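Local structure of diaminobutyrate-pyruvate transaminase and L-2,4-diaminobutyrate decarboxylase (Vibrio parahaemolyticus, 2QMA) at residues M289-A300 and A316-F327. The protein probably uses pyridoxal 5'-phosphate for transaminase and carbon-carbon lyase chemistry, the domain described here being the C-terminal, decarboxylase-like part of the longer protein. Numbering follows the deposited sequence.
Sequences MWMHVDGAYGGA and AHSISVDFHKLF
Ser318 OG is gripped by two aromatic side chains, Trp290 and His292, within the mixed seven-stranded sheet of a domain with fold type I of PLP-dependent enzymes. Strands 290-295 and 318-322 run parallel, joined by backbone bonds such as Val293 N to Ser318 O (2.8 Å). Trp290 NE1 donates to Ser318 OG almost within the indole plane (2.8 Å, 164°), and His292 ND1 shares a hydrogen bond with Ser318 OG at 2.7 Å. Serine suits the place because its short hydroxyl, set between backbone N and carbonyl carbon (chi1 56°), reaches the nitrogen-bearing edge of each ring.

His317 CB lies over the indole's five-membered ring, 3.3 Å from its centroid. The imidazole continues as an offset stack, its plane turned 28°, while Trp181 meets both rings edge-to-face. On the His292 side of the sheet, Asn171 of helix 167-187 bonds His292, Ser320 and Asp294, tying their polar ends together. On the Val293 side, facing helix 277-287, small Ala316 sets CB 3.6 Å from Val293 CG2 and beside CE of selenomethionine Met291.

Past the strands, Ala300 CB rests over a face of Phe327 and against Leu326 CB. Lys325, the predicted cofactor-attachment lysine, carries no cofactor here; its CD passes 3.4 Å from Ala296 O before the bent end places NZ 2.9 Å from Asp322 OD2, in a salt bridge nearly along that oxygen's C-O bond.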
HETATM    1  N   MSE A 289     -20.363 -21.812   6.577  1.00 13.31           N
HETATM    2  CA  MSE A 289     -19.326 -21.085   5.781  1.00 11.60           C
HETATM    3  C   MSE A 289     -19.063 -19.701   6.338  1.00 10.61           C
HETATM    4  O   MSE A 289     -19.868 -19.120   7.069  1.00 10.38           O
HETATM    5  CB  MSE A 289     -19.732 -20.934   4.271  1.00 11.38           C
HETATM    6  CG  MSE A 289     -20.248 -22.227   3.588  1.00 10.14           C
HETATM    7 SE   MSE A 289     -20.779 -22.018   1.754  0.70 17.40          SE
HETATM    8  CE  MSE A 289     -22.317 -20.856   2.020  1.00 13.73           C
ATOM      9  N   TRP A 290     -17.928 -19.163   5.920  1.00 10.43           N
ATOM     10  CA  TRP A 290     -17.548 -17.752   6.108  1.00 11.25           C
ATOM     11  C   TRP A 290     -18.111 -16.892   4.953  1.00 10.72           C
ATOM     12  O   TRP A 290     -17.785 -17.140   3.788  1.00 10.71           O
ATOM     13  CB  TRP A 290     -16.028 -17.728   6.016  1.00 10.73           C
ATOM     14  CG  TRP A 290     -15.387 -16.443   6.253  1.00 12.51           C
ATOM     15  CD1 TRP A 290     -15.381 -15.332   5.411  1.00 11.50           C
ATOM     16  CD2 TRP A 290     -14.568 -16.100   7.381  1.00 11.27           C
ATOM     17  NE1 TRP A 290     -14.641 -14.323   5.991  1.00 12.64           N
ATOM     18  CE2 TRP A 290     -14.120 -14.764   7.182  1.00 13.55           C
ATOM     19  CE3 TRP A 290     -14.188 -16.781   8.548  1.00 13.32           C
ATOM     20  CZ2 TRP A 290     -13.322 -14.083   8.126  1.00 12.54           C
ATOM     21  CZ3 TRP A 290     -13.391 -16.122   9.462  1.00 14.25           C
ATOM     22  CH2 TRP A 290     -12.971 -14.787   9.258  1.00 14.96           C
HETATM   23  N   MSE A 291     -18.903 -15.865   5.273  1.00  9.92           N
HETATM   24  CA  MSE A 291     -19.362 -14.948   4.258  1.00 11.07           C
HETATM   25  C   MSE A 291     -18.458 -13.748   4.295  1.00 10.94           C
HETATM   26  O   MSE A 291     -18.346 -13.063   5.330  1.00 11.99           O
HETATM   27  CB  MSE A 291     -20.803 -14.475   4.442  1.00 10.63           C
HETATM   28  CG  MSE A 291     -21.101 -13.356   3.316  1.00 12.02           C
HETATM   29 SE   MSE A 291     -22.954 -12.748   3.335  0.70 15.39          SE
HETATM   30  CE  MSE A 291     -22.965 -11.700   4.962  1.00 11.49           C
ATOM     31  N   HIS A 292     -17.829 -13.512   3.163  1.00  8.60           N
ATOM     32  CA  HIS A 292     -17.001 -12.325   2.960  1.00  8.90           C
ATOM     33  C   HIS A 292     -17.800 -11.392   2.062  1.00  8.93           C
ATOM     34  O   HIS A 292     -18.234 -11.797   0.960  1.00 10.87           O
ATOM     35  CB  HIS A 292     -15.609 -12.675   2.357  1.00  7.88           C
ATOM     36  CG  HIS A 292     -14.841 -11.446   1.942  1.00  9.35           C
ATOM     37  ND1 HIS A 292     -14.242 -10.596   2.848  1.00 10.16           N
ATOM     38  CD2 HIS A 292     -14.628 -10.896   0.712  1.00 11.72           C
ATOM     39  CE1 HIS A 292     -13.697  -9.576   2.206  1.00 10.47           C
ATOM     40  NE2 HIS A 292     -13.880  -9.750   0.907  1.00 10.95           N
ATOM     41  N   VAL A 293     -17.986 -10.143   2.503  1.00  7.90           N
ATOM     42  CA  VAL A 293     -18.704  -9.154   1.664  1.00  8.84           C
ATOM     43  C   VAL A 293     -17.690  -8.273   0.929  1.00  9.24           C
ATOM     44  O   VAL A 293     -16.919  -7.562   1.565  1.00  9.09           O
ATOM     45  CB  VAL A 293     -19.712  -8.290   2.456  1.00  8.94           C
ATOM     46  CG1 VAL A 293     -20.273  -7.162   1.489  1.00  9.98           C
ATOM     47  CG2 VAL A 293     -20.840  -9.159   3.030  1.00  7.94           C
ATOM     48  N   ASP A 294     -17.664  -8.333  -0.404  1.00 11.08           N
ATOM     49  CA  ASP A 294     -16.811  -7.426  -1.138  1.00 12.09           C
ATOM     50  C   ASP A 294     -17.593  -6.107  -1.361  1.00 12.81           C
ATOM     51  O   ASP A 294     -18.365  -5.952  -2.345  1.00 12.48           O
ATOM     52  CB  ASP A 294     -16.340  -8.054  -2.464  1.00 14.04           C
ATOM     53  CG  ASP A 294     -15.406  -7.120  -3.283  1.00 17.39           C
ATOM     54  OD1 ASP A 294     -15.168  -5.962  -2.869  1.00 14.64           O
ATOM     55  OD2 ASP A 294     -14.933  -7.554  -4.369  1.00 20.42           O
ATOM     56  N   GLY A 295     -17.391  -5.137  -0.477  1.00 12.76           N
ATOM     57  CA  GLY A 295     -18.101  -3.887  -0.678  1.00 12.45           C
ATOM     58  C   GLY A 295     -17.238  -2.773  -1.182  1.00 13.80           C
ATOM     59  O   GLY A 295     -17.521  -1.622  -0.876  1.00 14.21           O
ATOM     60  N   ALA A 296     -16.210  -3.119  -1.960  1.00 15.02           N
ATOM     61  CA  ALA A 296     -15.235  -2.140  -2.452  1.00 15.86           C
ATOM     62  C   ALA A 296     -15.965  -0.983  -3.145  1.00 16.33           C
ATOM     63  O   ALA A 296     -15.678   0.172  -2.837  1.00 17.03           O
ATOM     64  CB  ALA A 296     -14.156  -2.805  -3.346  1.00 15.51           C
ATOM     65  N   TYR A 297     -16.946  -1.295  -3.994  1.00 15.88           N
ATOM     66  CA  TYR A 297     -17.788  -0.305  -4.639  1.00 16.11           C
ATOM     67  C   TYR A 297     -18.978   0.209  -3.775  1.00 16.34           C
ATOM     68  O   TYR A 297     -18.969   1.353  -3.317  1.00 17.30           O
ATOM     69  CB  TYR A 297     -18.231  -0.852  -6.003  1.00 16.26           C
ATOM     70  CG  TYR A 297     -19.083   0.061  -6.895  1.00 15.69           C
ATOM     71  CD1 TYR A 297     -19.313   1.431  -6.585  1.00 17.97           C
ATOM     72  CD2 TYR A 297     -19.630  -0.451  -8.086  1.00 15.84           C
ATOM     73  CE1 TYR A 297     -20.105   2.251  -7.449  1.00 16.52           C
ATOM     74  CE2 TYR A 297     -20.404   0.354  -8.941  1.00 18.78           C
ATOM     75  CZ  TYR A 297     -20.646   1.689  -8.613  1.00 16.44           C
ATOM     76  OH  TYR A 297     -21.404   2.407  -9.496  1.00 16.56           O
ATOM     77  N   GLY A 298     -19.966  -0.646  -3.515  1.00 15.50           N
ATOM     78  CA  GLY A 298     -21.242  -0.228  -2.930  1.00 16.01           C
ATOM     79  C   GLY A 298     -21.301  -0.191  -1.413  1.00 16.88           C
ATOM     80  O   GLY A 298     -22.336   0.150  -0.825  1.00 17.63           O
ATOM     81  N   GLY A 299     -20.188  -0.519  -0.768  1.00 16.40           N
ATOM     82  CA  GLY A 299     -20.093  -0.408   0.689  1.00 16.55           C
ATOM     83  C   GLY A 299     -20.431   1.003   1.140  1.00 16.86           C
ATOM     84  O   GLY A 299     -21.014   1.165   2.204  1.00 16.17           O
ATOM     85  N   ALA A 300     -20.116   2.003   0.299  1.00 16.48           N
ATOM     86  CA  ALA A 300     -20.396   3.427   0.625  1.00 16.27           C
ATOM     87  C   ALA A 300     -21.876   3.717   0.867  1.00 16.35           C
ATOM     88  O   ALA A 300     -22.230   4.661   1.598  1.00 16.68           O
ATOM     89  CB  ALA A 300     -19.810   4.384  -0.468  1.00 16.19           C
ATOM     90  N   ALA A 316     -21.895 -10.365   8.116  1.00 12.30           N
ATOM     91  CA  ALA A 316     -20.697 -10.882   7.420  1.00 12.09           C
ATOM     92  C   ALA A 316     -19.638 -11.329   8.405  1.00 11.95           C
ATOM     93  O   ALA A 316     -19.445 -10.705   9.466  1.00 13.33           O
ATOM     94  CB  ALA A 316     -20.108  -9.805   6.518  1.00 11.35           C
ATOM     95  N   HIS A 317     -18.907 -12.372   8.046  1.00 11.59           N
ATOM     96  CA  HIS A 317     -17.693 -12.669   8.803  1.00 12.58           C
ATOM     97  C   HIS A 317     -16.626 -11.620   8.541  1.00 12.61           C
ATOM     98  O   HIS A 317     -15.863 -11.275   9.456  1.00 12.58           O
ATOM     99  CB  HIS A 317     -17.101 -14.034   8.466  1.00 12.73           C
ATOM    100  CG  HIS A 317     -17.919 -15.196   8.946  1.00 16.22           C
ATOM    101  ND1 HIS A 317     -19.152 -15.507   8.410  1.00 14.09           N
ATOM    102  CD2 HIS A 317     -17.669 -16.125   9.901  1.00 16.30           C
ATOM    103  CE1 HIS A 317     -19.625 -16.588   9.018  1.00 17.80           C
ATOM    104  NE2 HIS A 317     -18.742 -16.983   9.927  1.00 16.64           N
ATOM    105  N   SER A 318     -16.535 -11.167   7.269  1.00 12.00           N
ATOM    106  CA  SER A 318     -15.577 -10.119   6.924  1.00 11.91           C
ATOM    107  C   SER A 318     -16.165  -9.217   5.852  1.00 12.08           C
ATOM    108  O   SER A 318     -17.008  -9.674   5.058  1.00 11.95           O
ATOM    109  CB  SER A 318     -14.255 -10.733   6.448  1.00 11.09           C
ATOM    110  OG  SER A 318     -14.433 -11.623   5.343  1.00 13.68           O
ATOM    111  N   ILE A 319     -15.720  -7.955   5.837  1.00 12.28           N
ATOM    112  CA  ILE A 319     -16.185  -6.964   4.881  1.00 11.81           C
ATOM    113  C   ILE A 319     -15.007  -6.138   4.405  1.00 13.14           C
ATOM    114  O   ILE A 319     -14.260  -5.574   5.221  1.00 13.47           O
ATOM    115  CB  ILE A 319     -17.167  -5.987   5.505  1.00 11.35           C
ATOM    116  CG1 ILE A 319     -18.408  -6.715   6.111  1.00 10.56           C
ATOM    117  CG2 ILE A 319     -17.583  -4.888   4.499  1.00  8.82           C
ATOM    118  CD1 ILE A 319     -19.156  -5.844   7.081  1.00 14.68           C
ATOM    119  N   SER A 320     -14.842  -6.068   3.087  1.00 13.84           N
ATOM    120  CA  SER A 320     -13.900  -5.096   2.559  1.00 16.24           C
ATOM    121  C   SER A 320     -14.589  -3.792   2.096  1.00 15.28           C
ATOM    122  O   SER A 320     -15.681  -3.786   1.521  1.00 13.27           O
ATOM    123  CB  SER A 320     -12.921  -5.669   1.585  1.00 18.93           C
ATOM    124  OG  SER A 320     -13.512  -6.214   0.461  1.00 24.31           O
ATOM    125  N   VAL A 321     -13.953  -2.693   2.456  1.00 16.57           N
ATOM    126  CA  VAL A 321     -14.460  -1.333   2.250  1.00 19.36           C
ATOM    127  C   VAL A 321     -13.314  -0.579   1.536  1.00 19.77           C
ATOM    128  O   VAL A 321     -12.181  -0.589   2.015  1.00 19.61           O
ATOM    129  CB  VAL A 321     -14.769  -0.603   3.613  1.00 20.97           C
ATOM    130  CG1 VAL A 321     -15.369   0.776   3.333  1.00 23.85           C
ATOM    131  CG2 VAL A 321     -15.666  -1.431   4.526  1.00 21.62           C
ATOM    132  N   ASP A 322     -13.593  -0.019   0.362  1.00 19.05           N
ATOM    133  CA  ASP A 322     -12.600   0.787  -0.354  1.00 21.19           C
ATOM    134  C   ASP A 322     -12.963   2.243  -0.317  1.00 20.54           C
ATOM    135  O   ASP A 322     -13.876   2.642  -1.031  1.00 20.78           O
ATOM    136  CB  ASP A 322     -12.505   0.365  -1.815  1.00 21.53           C
ATOM    137  CG  ASP A 322     -11.205  -0.280  -2.133  1.00 26.79           C
ATOM    138  OD1 ASP A 322     -10.419  -0.459  -1.173  1.00 33.23           O
ATOM    139  OD2 ASP A 322     -10.973  -0.630  -3.322  1.00 26.38           O
ATOM    140  N   PHE A 323     -12.266   3.023   0.510  1.00 19.52           N
ATOM    141  CA  PHE A 323     -12.530   4.452   0.616  1.00 18.64           C
ATOM    142  C   PHE A 323     -12.065   5.232  -0.613  1.00 18.68           C
ATOM    143  O   PHE A 323     -12.578   6.316  -0.888  1.00 18.27           O
ATOM    144  CB  PHE A 323     -11.872   5.018   1.859  1.00 19.42           C
ATOM    145  CG  PHE A 323     -12.297   4.337   3.125  1.00 18.19           C
ATOM    146  CD1 PHE A 323     -13.550   4.580   3.660  1.00 19.81           C
ATOM    147  CD2 PHE A 323     -11.439   3.434   3.758  1.00 19.47           C
ATOM    148  CE1 PHE A 323     -13.958   3.939   4.819  1.00 24.13           C
ATOM    149  CE2 PHE A 323     -11.817   2.780   4.904  1.00 18.01           C
ATOM    150  CZ  PHE A 323     -13.077   3.031   5.455  1.00 22.69           C
ATOM    151  N   HIS A 324     -11.100   4.677  -1.347  1.00 18.82           N
ATOM    152  CA  HIS A 324     -10.605   5.351  -2.510  1.00 20.21           C
ATOM    153  C   HIS A 324     -11.454   5.074  -3.721  1.00 20.50           C
ATOM    154  O   HIS A 324     -11.053   5.366  -4.833  1.00 22.20           O
ATOM    155  CB  HIS A 324      -9.102   5.092  -2.766  1.00 19.62           C
ATOM    156  CG  HIS A 324      -8.736   3.650  -2.896  1.00 22.64           C
ATOM    157  ND1 HIS A 324      -9.193   2.844  -3.921  1.00 27.28           N
ATOM    158  CD2 HIS A 324      -7.894   2.885  -2.166  1.00 23.21           C
ATOM    159  CE1 HIS A 324      -8.661   1.640  -3.806  1.00 25.12           C
ATOM    160  NE2 HIS A 324      -7.878   1.635  -2.742  1.00 26.85           N
ATOM    161  N   LYS A 325     -12.628   4.492  -3.506  1.00 21.08           N
ATOM    162  CA  LYS A 325     -13.636   4.455  -4.545  1.00 21.69           C
ATOM    163  C   LYS A 325     -14.714   5.526  -4.218  1.00 21.64           C
ATOM    164  O   LYS A 325     -14.465   6.745  -4.352  1.00 21.41           O
ATOM    165  CB  LYS A 325     -14.188   3.026  -4.761  1.00 22.01           C
ATOM    166  CG  LYS A 325     -13.179   2.086  -5.457  1.00 24.33           C
ATOM    167  CD  LYS A 325     -13.655   0.643  -5.475  1.00 22.35           C
ATOM    168  CE  LYS A 325     -12.909  -0.222  -6.465  1.00 25.66           C
ATOM    169  NZ  LYS A 325     -11.519  -0.638  -6.145  1.00 27.89           N
ATOM    170  N   LEU A 326     -15.883   5.098  -3.761  1.00 20.72           N
ATOM    171  CA  LEU A 326     -17.002   6.013  -3.655  1.00 19.99           C
ATOM    172  C   LEU A 326     -16.933   6.923  -2.423  1.00 19.30           C
ATOM    173  O   LEU A 326     -17.710   7.875  -2.301  1.00 19.72           O
ATOM    174  CB  LEU A 326     -18.288   5.183  -3.654  1.00 21.44           C
ATOM    175  CG  LEU A 326     -19.642   5.678  -4.125  1.00 21.22           C
ATOM    176  CD1 LEU A 326     -19.633   6.506  -5.412  1.00 19.87           C
ATOM    177  CD2 LEU A 326     -20.619   4.457  -4.168  1.00 18.21           C
ATOM    178  N   PHE A 327     -15.993   6.665  -1.515  1.00 18.07           N
ATOM    179  CA  PHE A 327     -15.752   7.622  -0.403  1.00 17.92           C
ATOM    180  C   PHE A 327     -14.803   8.783  -0.783  1.00 16.88           C
ATOM    181  O   PHE A 327     -14.511   9.665   0.043  1.00 17.17           O
ATOM    182  CB  PHE A 327     -15.148   6.928   0.805  1.00 18.80           C
ATOM    183  CG  PHE A 327     -16.090   5.998   1.571  1.00 20.28           C
ATOM    184  CD1 PHE A 327     -16.699   6.413   2.767  1.00 23.15           C
ATOM    185  CD2 PHE A 327     -16.262   4.669   1.157  1.00 22.38           C
ATOM    186  CE1 PHE A 327     -17.508   5.525   3.518  1.00 19.36           C
ATOM    187  CE2 PHE A 327     -17.061   3.798   1.871  1.00 18.26           C
ATOM    188  CZ  PHE A 327     -17.678   4.217   3.069  1.00 20.56           C
TER
HETATM  189  O   HOH W   1     -12.726  -5.417  -2.165  1.00 39.52           O
HETATM  190  O   HOH W   2     -16.704   0.436   0.072  1.00 35.32           O
HETATM  191  O   HOH W   3     -16.608   2.644  -2.316  1.00 32.33           O